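Local coordinates for cerato-platanin-like protein (Moniliophthora perniciosa, PDB 3SUM), which is a small cerato-platanin of unsettled function, a fungal double-psi beta-barrel protein that, like its relatives, is probably secreted, at residues Thr39-Val44 with Pro48-Ala53; Glu55-Cys60 with Glu83-Val88; Trp64-Lys69 with Ala73-Val78; Gln119-Gly122 with Asn128-Lys131. All coordinates share one frame; numbering follows the deposited sequence.

Contact 1 of 4, residues Thr39-Val44 with Pro48-Ala53; sequences TKLGEV and PHFVAA
F50 meets L41 and V44 in a small, buried, mainly apolar contact, where the 3-10 turn 41-43 packs on the start of strand 50-52 in the double-psi beta barrel. The aromatic ring is the shared element. L41 lies alongside it, running the other way, and places CG 3.6 Å from F50 CE2, with CD1 just as near the same CE2-CD2 side. V44 comes in at a slant to the far end of the ring, CG1 standing 3.6 Å from F50 CZ. In L41 the branch point CG is swung opposite the backbone N (chi1 -172°), which brings CG and CD1 against the ring, with CD2 farther off. T76 and V78 of strand 71-79 also touch F50, while F21, from a loop, touches L41. An alanine in place of F50 would probably open a gap between the turn and the strand and leave L41 and V44 without their common partner. E43 OE1 ties the turn to the residues just before it, accepting from T39 N and K40 N. The carbonyl O of L41 sits at the edge of the F50 ring, in its plane, 3.6 Å from CE2.

Contact 2 of 4, residues Glu55-Cys60 with Glu83-Val88; sequences EAQTEC and EANLFV
Q57 and N85 join the 55-60 loop to the type II turn E83-L86 through two hydrogen bonds made by a single side-chain amide. This polar pair is the close part of the contact. Backbone N85 N gives a nearly straight bond to Q57 OE1 at 2.7 Å (N-H...O 167°), arriving in the carbonyl plane on a lone pair. The other half of the same amide, Q57 NE2, donates to N85 OD1 at 2.8 Å, but less ideally: it stands above the carbonyl plane of N85, and the two amide planes are 81° apart. With chi1 of Q57 at -66° its CG points opposite the carbonyl carbon, and the chain then runs extended to the turn. There A84 CA lies 3.5 Å from Q57 OE1, on the outer side where A84 is exposed.

The inner side is buried but more loosely met. T58 CG2 only just reaches the F87 ring, 4.5 Å from CE1, and both residues are held chiefly by others: T58 OG1 bonds to P54 O and its methyl packs on W64, whereas F87 stacks with W3. Since Q57 uses both ends of its amide, one accepting and one donating, the pairing fixes which end is oxygen and which nitrogen, and it holds the amide against rotation in a link that needs no charge.

Contact 3 of 4, residues Trp64-Lys69 with Ala73-Val78; sequences WKLRYK and AFVTVV
K65 and F74 are brought together by their first torsions: K65 CG stands opposite its backbone N (chi1 -173°), whereas F74 CG stands opposite its carbonyl carbon (chi1 -65°), which brings the ring against the lysine stem. The two side chains meet at a slant, and K65 CG lies 3.7 Å from F74 CE1. A bend at chi3 then carries the ammonium group off to the C-terminal carboxylate of P136, with which K65 NZ forms a salt bridge.

Behind this pair is the ladder of a beta hairpin. The pairs W64-V75 and L66-A73 are hydrogen-bonded, each with two bonds, and K65-F74 between them is a non-hydrogen-bonded antiparallel pair. V75 N to W64 O measures 2.8 Å, and L66 N to A73 O also 2.8 Å, the latter bond met nearly along the carbonyl direction. CA-H...O contacts fill in between, F74 CA lying 3.3 Å from W64 O.

On the opposite face from K65 and F74, the side chains are apolar. L66 crosses V75 at about a right angle, CD1 to CG1 3.8 Å. W64 runs beside V77, both pointing the same way, with W64 CD1 3.8 Å from V77 CG2, while the indole NE1 bonds to S62 OG. That face is lined further by L93 and L97 of helix 91-97, which cover A73, V75 and L66; strand 50-52 flanks the hairpin beside 71-79, and strand 116-120 beside 63-68.

Contact 4 of 4, residues Gln119-Gly122 with Asn128-Lys131; sequences QVDG and NTGK
D121 and T129 are linked by a short hydrogen bond between a carboxylate and a hydroxyl, near the surface, where the chain leaves strand 116-120. T129 is the side chain to follow. Its CB lies 3.5 Å from D121 OD1, and there the branches part. The hydroxyl OG1 takes the place between the backbone N and the carbonyl carbon (chi1 64°), from which it donates to D121 OD1 at 2.6 Å, using the syn lone pair of that oxygen. The same OG1 accepts from K131 N at 3.1 Å, a fairly straight bond (159°), so it is held from two sides, as donor and as acceptor. The methyl CG2 takes the other branch and lies 3.5 Å from D121 OD1 and 3.7 Å from G122 CA, at a place where any side chain on G122 would collide with it.

The carboxylate of D121 is itself shared. S123 OG also bonds to OD1, while the K131 side chain crosses that of D121 at about a right angle, with K131 CD 3.6 Å from D121 OD2. K131 NZ is 4.8 Å from that OD2, so any attraction between the opposite charges is probably weak, and the charged atoms are not in contact.

A valine at T129 would probably leave D121 OD1 and the backbone N of K131 each without its hydroxyl partner, and the turn less firmly fixed to D121. The closure from OG1 to the N two residues on is an ST turn, whose hydroxyl also reaches across to D121, just past the end of strand 116-120.

In the fold
From the N terminus, contact 1 comes first, closing a short loop that brings the turn before strand 50-52 back onto that strand. Contact 2 spans more of the chain, from the loop after 50-52 to the turn entering strand 86-89, and the hairpin of contact 3 is nested inside that loop. Contact 4 follows in series, folding the segment beyond strand 116-120 back on its end. None cross. All four reach one mixed sheet: V51 bonds to T76 and probably to V78, A52 N probably to V88 O, and W64 and K65 pack on Q119 and V120. Contacts 1 and 4, with centres about 17 Å apart, do not touch.

Contact 1 of 4, residues Thr39-Val44 with Pro48-Ala53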
loop_
_atom_site.group_PDB
_atom_site.type_symbol
_atom_site.label_atom_id
_atom_site.label_comp_id
_atom_site.label_asym_id
_atom_site.label_seq_id
_atom_site.Cartn_x
_atom_site.Cartn_y
_atom_site.Cartn_z
ATOM N N THR A 39 -0.051 -16.474 -6.078
ATOM C CA THR A 39 -1.041 -16.441 -7.167
ATOM C C THR A 39 -2.142 -15.435 -6.823
ATOM O O THR A 39 -2.887 -14.977 -7.696
ATOM C CB THR A 39 -1.700 -17.807 -7.405
ATOM O OG1 THR A 39 -2.317 -18.261 -6.173
ATOM C CG2 THR A 39 -0.638 -18.858 -7.927
ATOM N N LYS A 40 -2.261 -15.113 -5.539
ATOM C CA LYS A 40 -3.342 -14.245 -5.070
ATOM C C LYS A 40 -2.797 -13.106 -4.241
ATOM O O LYS A 40 -1.701 -13.231 -3.636
ATOM C CB LYS A 40 -4.280 -15.092 -4.195
ATOM C CG LYS A 40 -5.168 -15.959 -5.131
ATOM C CD LYS A 40 -5.726 -17.093 -4.351
ATOM C CE LYS A 40 -6.534 -17.935 -5.335
ATOM N NZ LYS A 40 -7.824 -17.194 -5.555
ATOM N N LEU A 41 -3.578 -12.027 -4.163
ATOM C CA LEU A 41 -3.109 -10.826 -3.478
ATOM C C LEU A 41 -2.836 -11.137 -2.025
ATOM O O LEU A 41 -1.939 -10.558 -1.429
ATOM C CB LEU A 41 -4.193 -9.715 -3.538
ATOM C CG LEU A 41 -3.703 -8.372 -3.023
ATOM C CD1 LEU A 41 -2.758 -7.791 -4.068
ATOM C CD2 LEU A 41 -5.005 -7.508 -2.865
ATOM N N GLY A 42 -3.628 -12.035 -1.451
ATOM C CA GLY A 42 -3.515 -12.370 -0.011
ATOM C C GLY A 42 -2.168 -12.975 0.373
ATOM O O GLY A 42 -1.810 -13.003 1.535
ATOM N N GLU A 43 -1.441 -13.497 -0.602
ATOM C CA GLU A 43 -0.163 -14.147 -0.329
ATOM C C GLU A 43 1.010 -13.219 -0.422
ATOM O O GLU A 43 2.139 -13.598 -0.146
ATOM C CB GLU A 43 0.068 -15.314 -1.282
ATOM C CG GLU A 43 -1.067 -16.338 -1.256
ATOM C CD GLU A 43 -0.983 -17.271 -2.464
ATOM O OE1 GLU A 43 -0.803 -16.810 -3.610
ATOM O OE2 GLU A 43 -1.114 -18.463 -2.248
ATOM N N VAL A 44 0.765 -11.999 -0.903
ATOM C CA VAL A 44 1.888 -11.110 -1.147
ATOM C C VAL A 44 2.334 -10.502 0.173
ATOM O O VAL A 44 1.508 -10.128 1.023
ATOM C CB VAL A 44 1.425 -9.982 -2.135
ATOM C CG1 VAL A 44 2.553 -8.975 -2.332
ATOM C CG2 VAL A 44 0.994 -10.575 -3.467
ATOM N N PRO A 48 -2.574 -6.685 4.180
ATOM C CA PRO A 48 -3.272 -5.932 3.141
ATOM C C PRO A 48 -2.962 -4.439 3.240
ATOM O O PRO A 48 -3.835 -3.588 3.041
ATOM C CB PRO A 48 -4.713 -6.231 3.476
ATOM C CG PRO A 48 -4.744 -6.098 5.045
ATOM C CD PRO A 48 -3.369 -6.696 5.458
ATOM N N HIS A 49 -1.703 -4.099 3.506
ATOM C CA HIS A 49 -1.349 -2.693 3.551
ATOM C C HIS A 49 -0.873 -2.319 2.168
ATOM O O HIS A 49 0.296 -2.090 1.988
ATOM C CB HIS A 49 -0.229 -2.533 4.599
ATOM C CG HIS A 49 -0.828 -2.332 5.948
ATOM N ND1 HIS A 49 -0.230 -1.592 6.951
ATOM C CD2 HIS A 49 -2.060 -2.673 6.411
ATOM C CE1 HIS A 49 -1.052 -1.515 7.988
ATOM N NE2 HIS A 49 -2.162 -2.177 7.700
ATOM N N PHE A 50 -1.829 -2.337 1.246
ATOM C CA PHE A 50 -1.550 -2.251 -0.170
ATOM C C PHE A 50 -2.236 -1.042 -0.766
ATOM O O PHE A 50 -3.311 -0.695 -0.378
ATOM C CB PHE A 50 -2.118 -3.487 -0.868
ATOM C CG PHE A 50 -1.299 -4.726 -0.692
ATOM C CD1 PHE A 50 -0.017 -4.661 -0.167
ATOM C CD2 PHE A 50 -1.825 -5.960 -1.043
ATOM C CE1 PHE A 50 0.753 -5.845 -0.012
ATOM C CE2 PHE A 50 -1.081 -7.148 -0.914
ATOM C CZ PHE A 50 0.226 -7.072 -0.418
ATOM N N VAL A 51 -1.605 -0.446 -1.797
ATOM C CA VAL A 51 -2.179 0.686 -2.410
ATOM C C VAL A 51 -1.966 0.602 -3.913
ATOM O O VAL A 51 -1.057 -0.056 -4.396
ATOM C CB VAL A 51 -1.524 2.049 -1.965
ATOM C CG1 VAL A 51 -1.834 2.397 -0.461
ATOM C CG2 VAL A 51 -0.004 2.007 -2.182
ATOM N N ALA A 52 -2.883 1.227 -4.628
ATOM C CA ALA A 52 -2.597 1.592 -6.031
ATOM C C ALA A 52 -2.000 2.947 -5.994
ATOM O O ALA A 52 -2.379 3.760 -5.188
ATOM C CB ALA A 52 -3.925 1.633 -6.829
ATOM N N ALA A 53 -1.109 3.260 -6.927
ATOM C CA ALA A 53 -0.495 4.564 -6.930
ATOM C C ALA A 53 -0.025 4.795 -8.347
ATOM O O ALA A 53 0.010 3.840 -9.180
ATOM C CB ALA A 53 0.674 4.592 -5.936
#

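Contact 2 of 4, residues Glu55-Cys60 with Glu83-Val88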
loop_
_atom_site.group_PDB
_atom_site.type_symbol
_atom_site.label_atom_id
_atom_site.label_comp_id
_atom_site.label_asym_id
_atom_site.label_seq_id
_atom_site.Cartn_x
_atom_site.Cartn_y
_atom_site.Cartn_z
ATOM N N GLU A 55 1.955 5.393 -11.742
ATOM C CA GLU A 55 3.192 5.027 -12.349
ATOM C C GLU A 55 4.096 6.321 -12.361
ATOM O O GLU A 55 3.603 7.406 -12.397
ATOM C CB GLU A 55 2.912 4.601 -13.808
ATOM C CG GLU A 55 4.116 4.190 -14.653
ATOM C CD GLU A 55 3.694 3.751 -16.112
ATOM O OE1 GLU A 55 4.505 3.902 -17.067
ATOM O OE2 GLU A 55 2.554 3.293 -16.287
ATOM N N ALA A 56 5.404 6.129 -12.402
ATOM C CA ALA A 56 6.398 7.210 -12.549
ATOM C C ALA A 56 6.606 7.790 -11.215
ATOM O O ALA A 56 7.726 7.833 -10.775
ATOM C CB ALA A 56 6.036 8.311 -13.615
ATOM N N GLN A 57 5.541 8.166 -10.534
ATOM C CA GLN A 57 5.723 8.646 -9.146
ATOM C C GLN A 57 6.052 7.535 -8.164
ATOM O O GLN A 57 6.690 7.809 -7.129
ATOM C CB GLN A 57 4.474 9.311 -8.601
ATOM C CG GLN A 57 4.025 10.523 -9.190
ATOM C CD GLN A 57 3.001 11.193 -8.260
ATOM O OE1 GLN A 57 1.825 11.024 -8.482
ATOM N NE2 GLN A 57 3.455 11.990 -7.279
ATOM N N THR A 58 5.612 6.320 -8.470
ATOM C CA THR A 58 5.848 5.148 -7.578
ATOM C C THR A 58 6.167 3.950 -8.465
ATOM O O THR A 58 5.603 3.816 -9.572
ATOM C CB THR A 58 4.593 4.771 -6.738
ATOM O OG1 THR A 58 3.553 4.302 -7.627
ATOM C CG2 THR A 58 4.076 6.049 -6.025
ATOM N N GLU A 59 7.040 3.069 -7.956
ATOM C CA GLU A 59 7.409 1.869 -8.661
ATOM C C GLU A 59 6.595 0.734 -8.115
ATOM O O GLU A 59 6.157 0.768 -6.934
ATOM C CB GLU A 59 8.898 1.561 -8.497
ATOM C CG GLU A 59 9.787 2.591 -9.214
ATOM C CD GLU A 59 9.479 2.670 -10.761
ATOM O OE1 GLU A 59 9.506 1.600 -11.437
ATOM O OE2 GLU A 59 9.152 3.793 -11.274
ATOM N N CYS A 60 6.289 -0.205 -9.011
ATOM C CA CYS A 60 5.555 -1.392 -8.632
ATOM C C CYS A 60 6.308 -2.072 -7.514
ATOM O O CYS A 60 7.494 -2.291 -7.610
ATOM C CB CYS A 60 5.400 -2.344 -9.807
ATOM S SG CYS A 60 3.950 -1.785 -10.767
ATOM N N GLU A 83 -3.949 9.045 -11.475
ATOM C CA GLU A 83 -4.212 10.358 -10.997
ATOM C C GLU A 83 -2.997 10.743 -10.200
ATOM O O GLU A 83 -2.582 10.008 -9.294
ATOM C CB GLU A 83 -5.456 10.323 -10.133
ATOM C CG GLU A 83 -6.664 11.117 -10.728
ATOM C CD GLU A 83 -7.335 10.560 -11.989
ATOM O OE1 GLU A 83 -7.902 9.443 -12.003
ATOM O OE2 GLU A 83 -7.351 11.287 -12.995
ATOM N N ALA A 84 -2.404 11.888 -10.491
ATOM C CA ALA A 84 -1.171 12.223 -9.779
ATOM C C ALA A 84 -1.450 12.323 -8.303
ATOM O O ALA A 84 -2.526 12.788 -7.910
ATOM C CB ALA A 84 -0.541 13.573 -10.287
ATOM N N ASN A 85 -0.471 11.927 -7.491
ATOM C CA ASN A 85 -0.560 12.167 -6.072
ATOM C C ASN A 85 -1.720 11.460 -5.405
ATOM O O ASN A 85 -2.154 11.882 -4.330
ATOM C CB ASN A 85 -0.657 13.672 -5.818
ATOM C CG ASN A 85 0.559 14.418 -6.385
ATOM O OD1 ASN A 85 1.685 13.961 -6.252
ATOM N ND2 ASN A 85 0.323 15.560 -6.962
ATOM N N LEU A 86 -2.159 10.361 -5.980
ATOM C CA LEU A 86 -3.273 9.642 -5.394
ATOM C C LEU A 86 -2.833 8.215 -4.974
ATOM O O LEU A 86 -2.272 7.483 -5.769
ATOM C CB LEU A 86 -4.427 9.514 -6.392
ATOM C CG LEU A 86 -5.598 8.625 -5.891
ATOM C CD1 LEU A 86 -6.308 9.129 -4.583
ATOM C CD2 LEU A 86 -6.705 8.463 -6.993
ATOM N N PHE A 87 -3.071 7.843 -3.709
ATOM C CA PHE A 87 -3.033 6.452 -3.325
ATOM C C PHE A 87 -4.460 5.947 -3.165
ATOM O O PHE A 87 -5.344 6.686 -2.679
ATOM C CB PHE A 87 -2.377 6.322 -1.952
ATOM C CG PHE A 87 -0.926 6.566 -1.962
ATOM C CD1 PHE A 87 -0.052 5.623 -2.502
ATOM C CD2 PHE A 87 -0.423 7.737 -1.430
ATOM C CE1 PHE A 87 1.305 5.852 -2.509
ATOM C CE2 PHE A 87 0.930 7.978 -1.417
ATOM C CZ PHE A 87 1.794 7.067 -1.961
ATOM N N VAL A 88 -4.684 4.686 -3.528
ATOM C CA VAL A 88 -5.946 4.069 -3.197
ATOM C C VAL A 88 -5.587 2.871 -2.356
ATOM O O VAL A 88 -4.953 1.952 -2.846
ATOM C CB VAL A 88 -6.772 3.649 -4.401
ATOM C CG1 VAL A 88 -8.124 2.983 -3.866
ATOM C CG2 VAL A 88 -7.110 4.922 -5.243
#

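Contact 3 of 4, residues Trp64-Lys69 with Ala73-Val78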
loop_
_atom_site.group_PDB
_atom_site.type_symbol
_atom_site.label_atom_id
_atom_site.label_comp_id
_atom_site.label_asym_id
_atom_site.label_seq_id
_atom_site.Cartn_x
_atom_site.Cartn_y
_atom_site.Cartn_z
ATOM N N TRP A 64 6.017 2.564 0.834
ATOM C CA TRP A 64 5.856 3.992 1.099
ATOM C C TRP A 64 5.353 4.198 2.507
ATOM O O TRP A 64 4.517 3.467 2.972
ATOM C CB TRP A 64 4.836 4.626 0.147
ATOM C CG TRP A 64 5.457 4.807 -1.185
ATOM C CD1 TRP A 64 5.819 3.837 -2.012
ATOM C CD2 TRP A 64 5.799 6.046 -1.807
ATOM N NE1 TRP A 64 6.396 4.370 -3.122
ATOM C CE2 TRP A 64 6.418 5.733 -3.011
ATOM C CE3 TRP A 64 5.619 7.402 -1.449
ATOM C CZ2 TRP A 64 6.881 6.716 -3.928
ATOM C CZ3 TRP A 64 6.102 8.412 -2.363
ATOM C CH2 TRP A 64 6.707 8.048 -3.593
ATOM N N LYS A 65 5.928 5.170 3.184
ATOM C CA LYS A 65 5.413 5.506 4.480
ATOM C C LYS A 65 4.411 6.632 4.318
ATOM O O LYS A 65 4.728 7.688 3.748
ATOM C CB LYS A 65 6.568 6.009 5.360
ATOM C CG LYS A 65 5.980 6.189 6.781
ATOM C CD LYS A 65 7.066 6.612 7.764
ATOM C CE LYS A 65 7.059 8.100 8.004
ATOM N NZ LYS A 65 7.886 8.407 9.242
ATOM N N LEU A 66 3.198 6.465 4.842
ATOM C CA LEU A 66 2.175 7.480 4.676
ATOM C C LEU A 66 1.912 8.049 6.073
ATOM O O LEU A 66 1.946 7.288 7.065
ATOM C CB LEU A 66 0.852 6.857 4.192
ATOM C CG LEU A 66 0.880 5.943 2.964
ATOM C CD1 LEU A 66 -0.509 5.504 2.531
ATOM C CD2 LEU A 66 1.668 6.716 1.824
ATOM N N ARG A 67 1.669 9.352 6.161
ATOM C CA ARG A 67 1.251 9.924 7.465
ATOM C C ARG A 67 -0.074 10.648 7.307
ATOM O O ARG A 67 -0.309 11.357 6.305
ATOM C CB ARG A 67 2.267 10.968 7.992
ATOM C CG ARG A 67 3.638 10.421 8.415
ATOM C CD ARG A 67 4.485 11.622 9.018
ATOM N NE ARG A 67 5.686 11.210 9.767
ATOM C CZ ARG A 67 5.702 10.775 11.039
ATOM N NH1 ARG A 67 4.577 10.634 11.734
ATOM N NH2 ARG A 67 6.858 10.482 11.638
ATOM N N TYR A 68 -0.954 10.438 8.272
ATOM C CA TYR A 68 -2.144 11.246 8.424
ATOM C C TYR A 68 -2.194 11.653 9.882
ATOM O O TYR A 68 -2.198 10.773 10.777
ATOM C CB TYR A 68 -3.377 10.413 8.096
ATOM C CG TYR A 68 -4.642 11.197 8.234
ATOM C CD1 TYR A 68 -5.117 11.969 7.148
ATOM C CD2 TYR A 68 -5.421 11.085 9.400
ATOM C CE1 TYR A 68 -6.305 12.670 7.248
ATOM C CE2 TYR A 68 -6.619 11.761 9.515
ATOM C CZ TYR A 68 -7.084 12.523 8.436
ATOM O OH TYR A 68 -8.288 13.228 8.561
ATOM N N LYS A 69 -2.236 12.971 10.120
ATOM C CA LYS A 69 -2.222 13.499 11.467
ATOM C C LYS A 69 -1.120 12.775 12.247
ATOM O O LYS A 69 0.058 12.859 11.837
ATOM C CB LYS A 69 -3.621 13.506 12.060
ATOM C CG LYS A 69 -4.549 14.497 11.285
ATOM C CD LYS A 69 -5.904 14.530 11.932
ATOM C CE LYS A 69 -6.814 15.571 11.150
ATOM N NZ LYS A 69 -8.183 15.829 11.783
ATOM N N ALA A 73 1.610 4.608 8.255
ATOM C CA ALA A 73 1.565 3.244 7.845
ATOM C C ALA A 73 2.579 3.020 6.758
ATOM O O ALA A 73 2.935 3.961 6.033
ATOM C CB ALA A 73 0.110 2.871 7.315
ATOM N N PHE A 74 2.981 1.773 6.603
ATOM C CA PHE A 74 3.843 1.418 5.526
ATOM C C PHE A 74 3.083 0.583 4.518
ATOM O O PHE A 74 2.449 -0.417 4.848
ATOM C CB PHE A 74 5.074 0.624 6.043
ATOM C CG PHE A 74 5.954 1.435 6.919
ATOM C CD1 PHE A 74 6.913 2.326 6.381
ATOM C CD2 PHE A 74 5.883 1.266 8.329
ATOM C CE1 PHE A 74 7.767 3.022 7.195
ATOM C CE2 PHE A 74 6.759 1.997 9.151
ATOM C CZ PHE A 74 7.681 2.885 8.564
ATOM N N VAL A 75 3.109 1.032 3.261
ATOM C CA VAL A 75 2.254 0.411 2.280
ATOM C C VAL A 75 3.046 -0.049 1.059
ATOM O O VAL A 75 4.021 0.555 0.739
ATOM C CB VAL A 75 1.109 1.366 1.847
ATOM C CG1 VAL A 75 0.300 1.863 3.072
ATOM C CG2 VAL A 75 1.620 2.630 1.126
ATOM N N THR A 76 2.585 -1.152 0.396
ATOM C CA THR A 76 3.233 -1.614 -0.766
ATOM C C THR A 76 2.408 -1.156 -1.934
ATOM O O THR A 76 1.190 -1.317 -1.948
ATOM C CB THR A 76 3.291 -3.134 -0.721
ATOM O OG1 THR A 76 3.973 -3.482 0.485
ATOM C CG2 THR A 76 4.149 -3.700 -1.904
ATOM N N VAL A 77 3.077 -0.628 -2.975
ATOM C CA VAL A 77 2.362 -0.320 -4.158
ATOM C C VAL A 77 2.135 -1.606 -4.968
ATOM O O VAL A 77 3.095 -2.263 -5.361
ATOM C CB VAL A 77 3.208 0.722 -5.013
ATOM C CG1 VAL A 77 2.520 0.968 -6.435
ATOM C CG2 VAL A 77 3.317 2.094 -4.248
ATOM N N VAL A 78 0.870 -1.936 -5.267
ATOM C CA VAL A 78 0.539 -3.193 -5.886
ATOM C C VAL A 78 -0.301 -2.990 -7.146
ATOM O O VAL A 78 -0.608 -3.950 -7.856
ATOM C CB VAL A 78 -0.248 -4.120 -4.937
ATOM C CG1 VAL A 78 0.591 -4.440 -3.597
ATOM C CG2 VAL A 78 -1.703 -3.565 -4.633
#

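Contact 4 of 4, residues Gln119-Gly122 with Asn128-Lys131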
loop_
_atom_site.group_PDB
_atom_site.type_symbol
_atom_site.label_atom_id
_atom_site.label_comp_id
_atom_site.label_asym_id
_atom_site.label_seq_id
_atom_site.Cartn_x
_atom_site.Cartn_y
_atom_site.Cartn_z
ATOM N N GLN A 119 8.894 7.224 -0.162
ATOM C CA GLN A 119 9.273 5.855 -0.273
ATOM C C GLN A 119 10.326 5.603 0.754
ATOM O O GLN A 119 11.110 6.509 1.121
ATOM C CB GLN A 119 9.861 5.597 -1.626
ATOM C CG GLN A 119 10.261 4.174 -1.887
ATOM C CD GLN A 119 10.773 4.027 -3.317
ATOM O OE1 GLN A 119 10.812 4.992 -4.049
ATOM N NE2 GLN A 119 11.084 2.850 -3.713
ATOM N N VAL A 120 10.288 4.371 1.255
ATOM C CA VAL A 120 11.209 3.887 2.250
ATOM C C VAL A 120 11.737 2.553 1.781
ATOM O O VAL A 120 11.223 1.940 0.822
ATOM C CB VAL A 120 10.548 3.735 3.624
ATOM C CG1 VAL A 120 10.041 5.107 4.162
ATOM C CG2 VAL A 120 9.321 2.734 3.539
ATOM N N ASP A 121 12.720 2.040 2.499
ATOM C CA ASP A 121 13.232 0.719 2.167
ATOM C C ASP A 121 12.158 -0.337 2.185
ATOM O O ASP A 121 11.243 -0.313 3.029
ATOM C CB ASP A 121 14.361 0.335 3.157
ATOM C CG ASP A 121 15.064 -0.919 2.698
ATOM O OD1 ASP A 121 14.746 -2.015 3.253
ATOM O OD2 ASP A 121 15.850 -0.791 1.735
ATOM N N GLY A 122 12.264 -1.301 1.267
ATOM C CA GLY A 122 11.245 -2.361 1.199
ATOM C C GLY A 122 11.144 -3.207 2.482
ATOM O O GLY A 122 10.116 -3.817 2.730
ATOM N N ASN A 128 12.429 -8.642 1.540
ATOM C CA ASN A 128 13.757 -9.068 1.980
ATOM C C ASN A 128 14.819 -8.244 1.243
ATOM O O ASN A 128 15.506 -8.740 0.349
ATOM C CB ASN A 128 13.888 -10.527 1.634
ATOM C CG ASN A 128 15.279 -11.090 1.959
ATOM O OD1 ASN A 128 16.129 -10.441 2.642
ATOM N ND2 ASN A 128 15.490 -12.333 1.538
ATOM N N THR A 129 15.006 -6.994 1.638
ATOM C CA THR A 129 16.040 -6.119 0.990
ATOM C C THR A 129 17.401 -6.348 1.659
ATOM O O THR A 129 18.417 -5.848 1.212
ATOM C CB THR A 129 15.675 -4.633 1.201
ATOM O OG1 THR A 129 15.718 -4.332 2.618
ATOM C CG2 THR A 129 14.274 -4.319 0.627
ATOM N N GLY A 130 17.410 -7.054 2.783
ATOM C CA GLY A 130 18.657 -7.156 3.570
ATOM C C GLY A 130 18.749 -6.083 4.671
ATOM O O GLY A 130 19.459 -6.266 5.657
ATOM N N LYS A 131 18.050 -4.960 4.518
ATOM C CA LYS A 131 18.171 -3.872 5.527
ATOM C C LYS A 131 17.107 -3.966 6.573
ATOM O O LYS A 131 16.147 -4.722 6.411
ATOM C CB LYS A 131 18.035 -2.525 4.875
ATOM C CG LYS A 131 18.868 -2.419 3.626
ATOM C CD LYS A 131 19.100 -1.021 3.231
ATOM C CE LYS A 131 20.036 -1.037 1.996
ATOM N NZ LYS A 131 20.464 0.350 1.582
#